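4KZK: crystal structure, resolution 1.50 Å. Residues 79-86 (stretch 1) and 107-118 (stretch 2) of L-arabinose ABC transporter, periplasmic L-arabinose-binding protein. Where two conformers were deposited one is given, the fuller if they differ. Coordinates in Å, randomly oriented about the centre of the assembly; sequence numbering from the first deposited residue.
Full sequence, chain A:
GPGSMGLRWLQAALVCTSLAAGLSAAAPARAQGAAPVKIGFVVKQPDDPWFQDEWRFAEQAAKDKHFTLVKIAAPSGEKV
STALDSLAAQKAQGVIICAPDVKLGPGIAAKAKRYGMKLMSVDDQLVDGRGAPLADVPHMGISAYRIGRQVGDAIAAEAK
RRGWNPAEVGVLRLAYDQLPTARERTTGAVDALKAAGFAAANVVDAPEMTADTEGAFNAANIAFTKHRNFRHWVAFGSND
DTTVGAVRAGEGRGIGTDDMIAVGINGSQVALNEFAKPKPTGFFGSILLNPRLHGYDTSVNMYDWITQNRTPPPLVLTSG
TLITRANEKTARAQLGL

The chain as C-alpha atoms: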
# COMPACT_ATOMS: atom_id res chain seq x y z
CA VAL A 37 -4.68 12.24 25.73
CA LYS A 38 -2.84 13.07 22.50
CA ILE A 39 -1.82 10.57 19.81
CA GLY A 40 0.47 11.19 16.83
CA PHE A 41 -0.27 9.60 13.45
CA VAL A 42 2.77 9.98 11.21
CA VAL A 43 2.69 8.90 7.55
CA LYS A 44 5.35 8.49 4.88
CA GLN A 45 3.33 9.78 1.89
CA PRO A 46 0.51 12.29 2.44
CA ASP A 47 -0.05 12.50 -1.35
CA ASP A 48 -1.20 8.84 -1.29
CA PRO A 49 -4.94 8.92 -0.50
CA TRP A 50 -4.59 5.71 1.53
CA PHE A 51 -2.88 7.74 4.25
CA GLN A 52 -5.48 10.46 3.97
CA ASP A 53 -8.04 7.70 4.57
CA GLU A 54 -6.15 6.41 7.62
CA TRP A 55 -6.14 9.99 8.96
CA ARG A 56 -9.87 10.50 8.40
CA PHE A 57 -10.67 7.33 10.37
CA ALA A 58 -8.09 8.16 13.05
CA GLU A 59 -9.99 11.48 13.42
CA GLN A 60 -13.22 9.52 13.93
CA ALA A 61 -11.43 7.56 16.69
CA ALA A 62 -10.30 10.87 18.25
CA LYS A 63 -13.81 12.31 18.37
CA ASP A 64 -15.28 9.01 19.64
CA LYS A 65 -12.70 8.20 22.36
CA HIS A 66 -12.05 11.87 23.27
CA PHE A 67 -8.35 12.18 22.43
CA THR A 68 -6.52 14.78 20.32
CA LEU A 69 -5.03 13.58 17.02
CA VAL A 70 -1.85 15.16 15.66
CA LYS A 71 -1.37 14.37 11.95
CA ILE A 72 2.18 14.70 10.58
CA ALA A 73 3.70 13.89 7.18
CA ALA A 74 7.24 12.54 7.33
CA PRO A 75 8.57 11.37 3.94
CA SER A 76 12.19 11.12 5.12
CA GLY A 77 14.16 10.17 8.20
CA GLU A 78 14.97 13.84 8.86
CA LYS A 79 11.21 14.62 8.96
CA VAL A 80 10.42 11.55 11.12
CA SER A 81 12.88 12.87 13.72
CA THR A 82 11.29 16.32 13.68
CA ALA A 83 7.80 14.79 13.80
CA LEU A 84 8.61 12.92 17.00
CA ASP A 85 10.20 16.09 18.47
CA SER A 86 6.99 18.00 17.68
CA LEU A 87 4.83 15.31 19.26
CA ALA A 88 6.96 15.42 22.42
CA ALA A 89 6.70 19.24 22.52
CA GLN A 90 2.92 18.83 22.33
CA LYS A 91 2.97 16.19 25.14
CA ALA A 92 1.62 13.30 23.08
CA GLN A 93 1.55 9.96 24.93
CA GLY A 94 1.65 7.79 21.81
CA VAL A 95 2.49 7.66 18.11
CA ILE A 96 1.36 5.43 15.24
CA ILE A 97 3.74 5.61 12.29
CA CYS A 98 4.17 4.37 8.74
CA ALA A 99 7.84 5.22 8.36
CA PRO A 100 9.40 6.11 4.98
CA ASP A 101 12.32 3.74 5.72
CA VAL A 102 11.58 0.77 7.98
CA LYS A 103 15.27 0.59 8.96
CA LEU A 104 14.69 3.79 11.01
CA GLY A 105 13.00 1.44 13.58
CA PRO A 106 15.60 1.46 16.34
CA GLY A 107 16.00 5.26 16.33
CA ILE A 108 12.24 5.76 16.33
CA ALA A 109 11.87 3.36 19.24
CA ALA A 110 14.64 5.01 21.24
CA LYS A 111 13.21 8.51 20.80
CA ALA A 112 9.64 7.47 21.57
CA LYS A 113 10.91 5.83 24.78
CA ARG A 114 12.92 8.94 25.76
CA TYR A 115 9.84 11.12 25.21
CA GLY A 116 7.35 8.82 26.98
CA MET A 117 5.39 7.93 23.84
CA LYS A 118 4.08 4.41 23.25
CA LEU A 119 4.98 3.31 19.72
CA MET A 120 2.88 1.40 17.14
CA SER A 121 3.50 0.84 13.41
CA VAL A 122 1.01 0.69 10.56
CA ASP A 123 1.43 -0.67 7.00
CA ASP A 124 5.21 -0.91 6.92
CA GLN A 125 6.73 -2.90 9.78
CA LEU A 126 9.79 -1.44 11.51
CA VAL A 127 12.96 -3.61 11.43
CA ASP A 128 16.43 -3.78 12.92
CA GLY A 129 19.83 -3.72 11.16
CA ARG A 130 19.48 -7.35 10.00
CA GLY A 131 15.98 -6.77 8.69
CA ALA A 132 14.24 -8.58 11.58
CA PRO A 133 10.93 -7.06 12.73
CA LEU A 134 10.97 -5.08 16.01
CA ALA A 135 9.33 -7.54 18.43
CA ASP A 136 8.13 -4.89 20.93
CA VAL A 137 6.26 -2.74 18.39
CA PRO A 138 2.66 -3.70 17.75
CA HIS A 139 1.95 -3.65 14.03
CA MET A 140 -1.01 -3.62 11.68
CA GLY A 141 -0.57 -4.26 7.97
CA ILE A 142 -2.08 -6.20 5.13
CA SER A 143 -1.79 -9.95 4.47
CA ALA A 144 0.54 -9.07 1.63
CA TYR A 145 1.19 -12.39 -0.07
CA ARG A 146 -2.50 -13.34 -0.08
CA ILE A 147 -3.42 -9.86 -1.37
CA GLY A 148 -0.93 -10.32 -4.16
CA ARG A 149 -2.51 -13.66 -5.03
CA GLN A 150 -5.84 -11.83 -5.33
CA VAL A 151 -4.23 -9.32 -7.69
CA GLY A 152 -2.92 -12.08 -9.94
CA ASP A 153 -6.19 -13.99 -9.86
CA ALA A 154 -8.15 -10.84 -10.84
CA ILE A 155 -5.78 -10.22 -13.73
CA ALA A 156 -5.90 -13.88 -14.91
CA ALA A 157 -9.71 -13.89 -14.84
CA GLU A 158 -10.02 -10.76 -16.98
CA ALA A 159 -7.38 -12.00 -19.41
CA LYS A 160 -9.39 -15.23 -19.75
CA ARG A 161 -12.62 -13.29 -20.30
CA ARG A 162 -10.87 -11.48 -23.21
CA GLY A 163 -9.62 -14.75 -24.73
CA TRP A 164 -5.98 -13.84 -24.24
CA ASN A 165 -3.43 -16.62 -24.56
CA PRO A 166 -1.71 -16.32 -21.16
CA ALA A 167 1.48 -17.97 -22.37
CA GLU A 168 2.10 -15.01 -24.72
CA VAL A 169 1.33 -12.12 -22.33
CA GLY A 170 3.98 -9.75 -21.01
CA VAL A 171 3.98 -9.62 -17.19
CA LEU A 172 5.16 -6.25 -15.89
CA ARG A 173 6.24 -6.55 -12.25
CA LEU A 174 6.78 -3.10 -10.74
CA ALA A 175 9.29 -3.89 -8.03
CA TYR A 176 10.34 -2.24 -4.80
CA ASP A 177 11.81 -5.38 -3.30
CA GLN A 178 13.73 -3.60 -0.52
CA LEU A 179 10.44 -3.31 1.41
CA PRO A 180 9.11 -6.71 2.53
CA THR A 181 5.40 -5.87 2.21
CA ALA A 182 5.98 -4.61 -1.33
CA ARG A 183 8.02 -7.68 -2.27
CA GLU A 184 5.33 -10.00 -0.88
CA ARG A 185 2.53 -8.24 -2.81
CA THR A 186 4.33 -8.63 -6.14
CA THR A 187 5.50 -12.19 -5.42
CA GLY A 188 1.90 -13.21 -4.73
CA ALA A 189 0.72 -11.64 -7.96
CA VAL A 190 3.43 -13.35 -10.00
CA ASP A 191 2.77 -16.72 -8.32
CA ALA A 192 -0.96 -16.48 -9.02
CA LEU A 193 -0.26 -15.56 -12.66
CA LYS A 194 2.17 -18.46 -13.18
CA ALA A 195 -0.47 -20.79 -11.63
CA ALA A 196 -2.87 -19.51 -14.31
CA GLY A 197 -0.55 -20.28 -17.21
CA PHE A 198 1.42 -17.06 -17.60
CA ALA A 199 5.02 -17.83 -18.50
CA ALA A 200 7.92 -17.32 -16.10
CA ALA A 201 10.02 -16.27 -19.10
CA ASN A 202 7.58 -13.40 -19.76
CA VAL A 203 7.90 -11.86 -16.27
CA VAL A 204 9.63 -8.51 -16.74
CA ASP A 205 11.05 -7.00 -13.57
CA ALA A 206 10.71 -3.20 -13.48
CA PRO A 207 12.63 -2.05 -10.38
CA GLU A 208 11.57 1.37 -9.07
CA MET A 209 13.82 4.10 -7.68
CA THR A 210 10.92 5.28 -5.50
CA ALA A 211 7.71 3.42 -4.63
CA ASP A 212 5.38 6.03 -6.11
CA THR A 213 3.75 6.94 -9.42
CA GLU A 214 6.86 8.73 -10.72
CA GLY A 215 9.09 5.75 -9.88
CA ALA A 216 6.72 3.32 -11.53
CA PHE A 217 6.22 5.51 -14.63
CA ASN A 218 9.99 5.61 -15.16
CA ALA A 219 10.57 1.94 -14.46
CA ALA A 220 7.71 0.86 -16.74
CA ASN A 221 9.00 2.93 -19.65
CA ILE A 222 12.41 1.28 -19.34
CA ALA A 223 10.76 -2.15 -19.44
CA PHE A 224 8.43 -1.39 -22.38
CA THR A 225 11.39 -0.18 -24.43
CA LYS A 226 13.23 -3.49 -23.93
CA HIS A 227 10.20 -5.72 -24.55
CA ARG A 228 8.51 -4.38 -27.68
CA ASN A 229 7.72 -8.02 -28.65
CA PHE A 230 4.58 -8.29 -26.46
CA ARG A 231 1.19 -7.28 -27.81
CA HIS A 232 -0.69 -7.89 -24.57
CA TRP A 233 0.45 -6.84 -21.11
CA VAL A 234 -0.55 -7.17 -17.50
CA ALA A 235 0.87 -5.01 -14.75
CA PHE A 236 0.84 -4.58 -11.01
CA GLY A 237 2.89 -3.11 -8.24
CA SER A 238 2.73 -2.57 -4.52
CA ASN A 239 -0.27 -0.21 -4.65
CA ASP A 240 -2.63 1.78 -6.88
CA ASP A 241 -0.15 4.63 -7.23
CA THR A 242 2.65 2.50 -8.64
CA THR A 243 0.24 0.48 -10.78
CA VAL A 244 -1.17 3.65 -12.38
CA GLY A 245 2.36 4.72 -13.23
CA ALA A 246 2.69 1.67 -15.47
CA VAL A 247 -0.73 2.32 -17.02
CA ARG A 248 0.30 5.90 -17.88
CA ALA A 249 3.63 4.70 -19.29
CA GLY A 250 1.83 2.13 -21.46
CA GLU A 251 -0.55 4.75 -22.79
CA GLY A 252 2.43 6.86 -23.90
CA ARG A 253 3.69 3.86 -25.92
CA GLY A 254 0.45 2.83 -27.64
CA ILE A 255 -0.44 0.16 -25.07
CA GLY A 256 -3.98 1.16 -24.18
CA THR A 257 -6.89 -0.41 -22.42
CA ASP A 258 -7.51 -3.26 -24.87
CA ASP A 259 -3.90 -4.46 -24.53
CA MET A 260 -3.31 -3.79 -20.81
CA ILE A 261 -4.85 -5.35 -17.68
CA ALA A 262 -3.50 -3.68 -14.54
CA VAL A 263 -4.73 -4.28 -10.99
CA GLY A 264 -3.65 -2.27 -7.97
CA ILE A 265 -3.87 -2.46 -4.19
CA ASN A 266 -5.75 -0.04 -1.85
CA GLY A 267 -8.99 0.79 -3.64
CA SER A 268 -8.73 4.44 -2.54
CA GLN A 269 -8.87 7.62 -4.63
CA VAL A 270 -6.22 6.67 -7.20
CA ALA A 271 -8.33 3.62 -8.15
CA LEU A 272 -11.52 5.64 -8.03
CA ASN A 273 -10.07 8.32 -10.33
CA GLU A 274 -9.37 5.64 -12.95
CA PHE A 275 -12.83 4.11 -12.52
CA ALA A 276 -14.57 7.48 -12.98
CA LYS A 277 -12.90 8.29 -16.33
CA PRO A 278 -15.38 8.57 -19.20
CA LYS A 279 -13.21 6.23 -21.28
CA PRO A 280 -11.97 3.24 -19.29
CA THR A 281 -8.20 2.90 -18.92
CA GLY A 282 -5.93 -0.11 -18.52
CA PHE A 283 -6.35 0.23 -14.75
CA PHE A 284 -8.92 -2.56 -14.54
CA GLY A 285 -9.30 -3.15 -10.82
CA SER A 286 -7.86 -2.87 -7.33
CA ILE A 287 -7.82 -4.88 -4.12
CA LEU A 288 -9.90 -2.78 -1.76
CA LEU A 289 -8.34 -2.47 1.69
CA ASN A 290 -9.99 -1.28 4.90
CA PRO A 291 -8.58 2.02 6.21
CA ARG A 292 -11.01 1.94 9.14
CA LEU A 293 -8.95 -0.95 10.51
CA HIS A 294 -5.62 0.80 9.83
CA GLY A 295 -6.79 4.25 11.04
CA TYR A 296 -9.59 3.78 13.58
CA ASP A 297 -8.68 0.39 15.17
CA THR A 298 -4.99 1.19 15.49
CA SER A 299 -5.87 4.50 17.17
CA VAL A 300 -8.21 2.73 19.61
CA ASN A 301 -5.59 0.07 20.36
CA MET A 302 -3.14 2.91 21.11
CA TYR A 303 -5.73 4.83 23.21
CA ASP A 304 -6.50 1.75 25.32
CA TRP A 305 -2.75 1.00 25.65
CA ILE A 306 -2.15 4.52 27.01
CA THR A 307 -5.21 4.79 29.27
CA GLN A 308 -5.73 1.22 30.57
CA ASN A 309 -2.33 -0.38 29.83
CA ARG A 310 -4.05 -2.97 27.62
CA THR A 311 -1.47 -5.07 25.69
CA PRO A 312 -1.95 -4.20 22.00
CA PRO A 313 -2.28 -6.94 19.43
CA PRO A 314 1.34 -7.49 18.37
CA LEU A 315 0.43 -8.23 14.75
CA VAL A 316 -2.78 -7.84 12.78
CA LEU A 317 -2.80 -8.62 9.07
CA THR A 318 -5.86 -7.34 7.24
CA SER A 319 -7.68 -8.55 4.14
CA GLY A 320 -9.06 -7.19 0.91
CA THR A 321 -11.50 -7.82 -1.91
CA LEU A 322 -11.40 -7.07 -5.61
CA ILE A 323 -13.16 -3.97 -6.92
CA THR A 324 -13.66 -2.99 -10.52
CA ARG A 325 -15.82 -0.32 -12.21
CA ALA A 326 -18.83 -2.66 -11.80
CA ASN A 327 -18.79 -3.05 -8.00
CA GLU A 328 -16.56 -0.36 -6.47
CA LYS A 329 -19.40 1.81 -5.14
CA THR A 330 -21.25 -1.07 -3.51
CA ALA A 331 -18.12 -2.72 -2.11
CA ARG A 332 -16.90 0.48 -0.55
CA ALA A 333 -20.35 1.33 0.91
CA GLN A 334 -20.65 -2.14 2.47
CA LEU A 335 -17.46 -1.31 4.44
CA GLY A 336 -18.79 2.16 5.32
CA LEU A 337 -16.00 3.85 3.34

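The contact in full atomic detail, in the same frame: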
# COMPACT_ATOMS: atom_id res chain seq x y z
N LYS A 79 12.56 14.15 8.60
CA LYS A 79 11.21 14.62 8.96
C LYS A 79 10.52 13.72 10.00
O LYS A 79 9.67 14.17 10.77
CB LYS A 79 10.35 14.73 7.70
CG LYS A 79 10.89 15.73 6.70
CD LYS A 79 10.68 17.14 7.17
CE LYS A 79 10.51 18.07 5.97
NZ LYS A 79 10.10 19.41 6.42
N VAL A 80 10.88 12.43 10.03
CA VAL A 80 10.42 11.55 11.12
C VAL A 80 10.96 12.06 12.46
O VAL A 80 10.22 12.16 13.44
CB VAL A 80 10.85 10.07 10.93
CG1 VAL A 80 10.49 9.25 12.16
CG2 VAL A 80 10.21 9.47 9.67
N SER A 81 12.25 12.38 12.50
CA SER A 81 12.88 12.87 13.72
C SER A 81 12.20 14.15 14.21
O SER A 81 11.89 14.28 15.40
CB SER A 81 14.40 13.05 13.49
OG SER A 81 15.08 13.39 14.69
N THR A 82 11.94 15.07 13.29
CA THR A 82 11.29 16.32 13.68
C THR A 82 9.83 16.08 14.05
O THR A 82 9.31 16.76 14.93
CB THR A 82 11.45 17.42 12.62
OG1 THR A 82 10.84 17.01 11.40
CG2 THR A 82 12.94 17.69 12.39
N ALA A 83 9.20 15.08 13.45
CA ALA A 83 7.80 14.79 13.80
C ALA A 83 7.71 14.31 15.24
O ALA A 83 6.83 14.72 16.00
CB ALA A 83 7.23 13.74 12.87
N LEU A 84 8.62 13.44 15.64
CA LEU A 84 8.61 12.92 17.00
C LEU A 84 8.97 14.03 18.00
O LEU A 84 8.37 14.08 19.09
CB LEU A 84 9.58 11.75 17.12
CG LEU A 84 9.39 10.54 16.19
CD1 LEU A 84 10.50 9.53 16.43
CD2 LEU A 84 8.00 9.94 16.31
N ASP A 85 9.89 14.93 17.63
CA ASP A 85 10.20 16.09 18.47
C ASP A 85 8.94 16.93 18.68
O ASP A 85 8.65 17.39 19.80
CB ASP A 85 11.25 16.99 17.81
CG ASP A 85 12.63 16.36 17.75
OD1 ASP A 85 12.89 15.32 18.39
OD2 ASP A 85 13.47 16.95 17.03
N SER A 86 8.20 17.17 17.60
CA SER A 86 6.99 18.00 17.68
C SER A 86 5.94 17.36 18.58
O SER A 86 5.27 18.05 19.37
CB SER A 86 6.38 18.27 16.29
OG SER A 86 5.36 19.28 16.35
N GLY A 107 16.01 3.85 15.96
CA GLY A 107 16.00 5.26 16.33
C GLY A 107 14.64 5.78 16.74
O GLY A 107 14.51 6.56 17.68
N ILE A 108 13.60 5.37 16.00
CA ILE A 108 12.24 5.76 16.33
C ILE A 108 11.86 5.24 17.72
O ILE A 108 11.30 5.96 18.54
CB ILE A 108 11.25 5.25 15.25
CG1 ILE A 108 11.52 5.96 13.91
CG2 ILE A 108 9.81 5.45 15.69
CD1 ILE A 108 10.85 5.30 12.71
N ALA A 109 12.20 3.99 17.98
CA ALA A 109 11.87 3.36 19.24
C ALA A 109 12.59 4.06 20.39
O ALA A 109 11.99 4.30 21.46
CB ALA A 109 12.23 1.89 19.19
N ALA A 110 13.86 4.37 20.19
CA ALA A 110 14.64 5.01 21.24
C ALA A 110 14.09 6.40 21.57
O ALA A 110 13.98 6.76 22.75
CB ALA A 110 16.11 5.10 20.84
N LYS A 111 13.74 7.17 20.55
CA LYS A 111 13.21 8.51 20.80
C LYS A 111 11.84 8.47 21.46
O LYS A 111 11.57 9.23 22.38
CB LYS A 111 13.17 9.35 19.51
CG LYS A 111 12.53 10.72 19.70
CD LYS A 111 12.75 11.63 18.50
CE LYS A 111 14.11 12.29 18.56
NZ LYS A 111 14.36 13.20 17.41
N ALA A 112 10.96 7.59 20.98
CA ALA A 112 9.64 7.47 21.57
C ALA A 112 9.75 7.14 23.06
O ALA A 112 9.01 7.69 23.88
CB ALA A 112 8.83 6.39 20.83
N LYS A 113 10.68 6.24 23.39
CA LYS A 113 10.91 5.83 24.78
C LYS A 113 11.41 7.01 25.61
O LYS A 113 10.90 7.26 26.70
CB LYS A 113 11.91 4.67 24.84
N ARG A 114 12.39 7.74 25.10
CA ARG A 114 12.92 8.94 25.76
C ARG A 114 11.81 9.94 26.08
O ARG A 114 11.77 10.53 27.18
CB ARG A 114 13.97 9.60 24.87
N TYR A 115 10.90 10.11 25.13
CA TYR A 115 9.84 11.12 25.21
C TYR A 115 8.55 10.62 25.86
O TYR A 115 7.56 11.35 25.91
CB TYR A 115 9.50 11.63 23.81
CG TYR A 115 10.53 12.51 23.13
CD1 TYR A 115 11.40 13.33 23.84
CD2 TYR A 115 10.58 12.56 21.74
CE1 TYR A 115 12.31 14.15 23.19
CE2 TYR A 115 11.49 13.38 21.08
CZ TYR A 115 12.35 14.17 21.81
OH TYR A 115 13.24 14.97 21.12
N GLY A 116 8.54 9.37 26.33
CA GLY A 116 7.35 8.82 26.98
C GLY A 116 6.16 8.64 26.05
O GLY A 116 5.02 8.91 26.43
N MET A 117 6.43 8.19 24.83
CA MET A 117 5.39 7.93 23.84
C MET A 117 5.38 6.44 23.54
O MET A 117 6.39 5.90 23.12
CB MET A 117 5.67 8.72 22.56
CG MET A 117 5.51 10.23 22.69
SD MET A 117 5.53 11.10 21.12
CE MET A 117 7.29 11.18 20.82
N LYS A 118 4.23 5.78 23.72
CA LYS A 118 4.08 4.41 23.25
C LYS A 118 4.12 4.43 21.73
O LYS A 118 3.68 5.41 21.14
CB LYS A 118 2.77 3.81 23.74
CG LYS A 118 2.86 3.52 25.23
CD LYS A 118 1.56 3.06 25.85
CE LYS A 118 1.80 2.50 27.24
NZ LYS A 118 2.26 3.54 28.20

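The polar centre of this contact is the carboxylate of Asp 85, whose OD1 accepts two hydrogen bonds from the other stretch, one from the helix (Lys 111) and one from just beyond its end (Tyr 115). Lys 111 NZ lies 2.8 Å from Asp 85 OD1 and forms a salt bridge with it; Tyr 115 OH donates to the same Asp 85 OD1, also at 2.8 Å. One oxygen can serve both donors because a carboxylate oxygen carries more than one lone pair. The CA-to-CB bond of Asp 85 points sideways, but its carboxylate comes nearer the neighbouring helix, and it meets the tyrosine at the ring edge, near the ring plane.

Lys 111 also reaches back one turn to Ser 81. Lys 111 NZ makes weak hydrogen bonds to Ser 81 OG at 2.8 Å and to Ser 81 O at 3.4 Å. Ser 81 O is already the acceptor for Asp 85 N, at 3.1 Å, within the helix. Lysine suits this position because its long chain has an apolar stem and a charged tip: Lys 111 CD packs 3.5 Å from Leu 84 CB, while the amine continues to the oxygens beyond.

Leu 84, pointing toward the other helix, has the largest area covered in the contact. Leu 84 CD1 lies 4.2 Å from Ile 108 CG2, and Val 80 CG1 sits 3.9 Å from Ile 108 CG1, so branched aliphatic chains fill the buried side. Met 117, just past the helix end, brings its flexible thioether chain back to place CE 4.4 Å from Leu 84 CB and 3.5 Å from Leu 84 O.

The turn before it is a Schellman motif, in which Met 117 N bonds to Ala 112 O at 2.8 Å; Gly 116 there adopts a positive phi, which favours glycine. The helices run nearly parallel, at 14°.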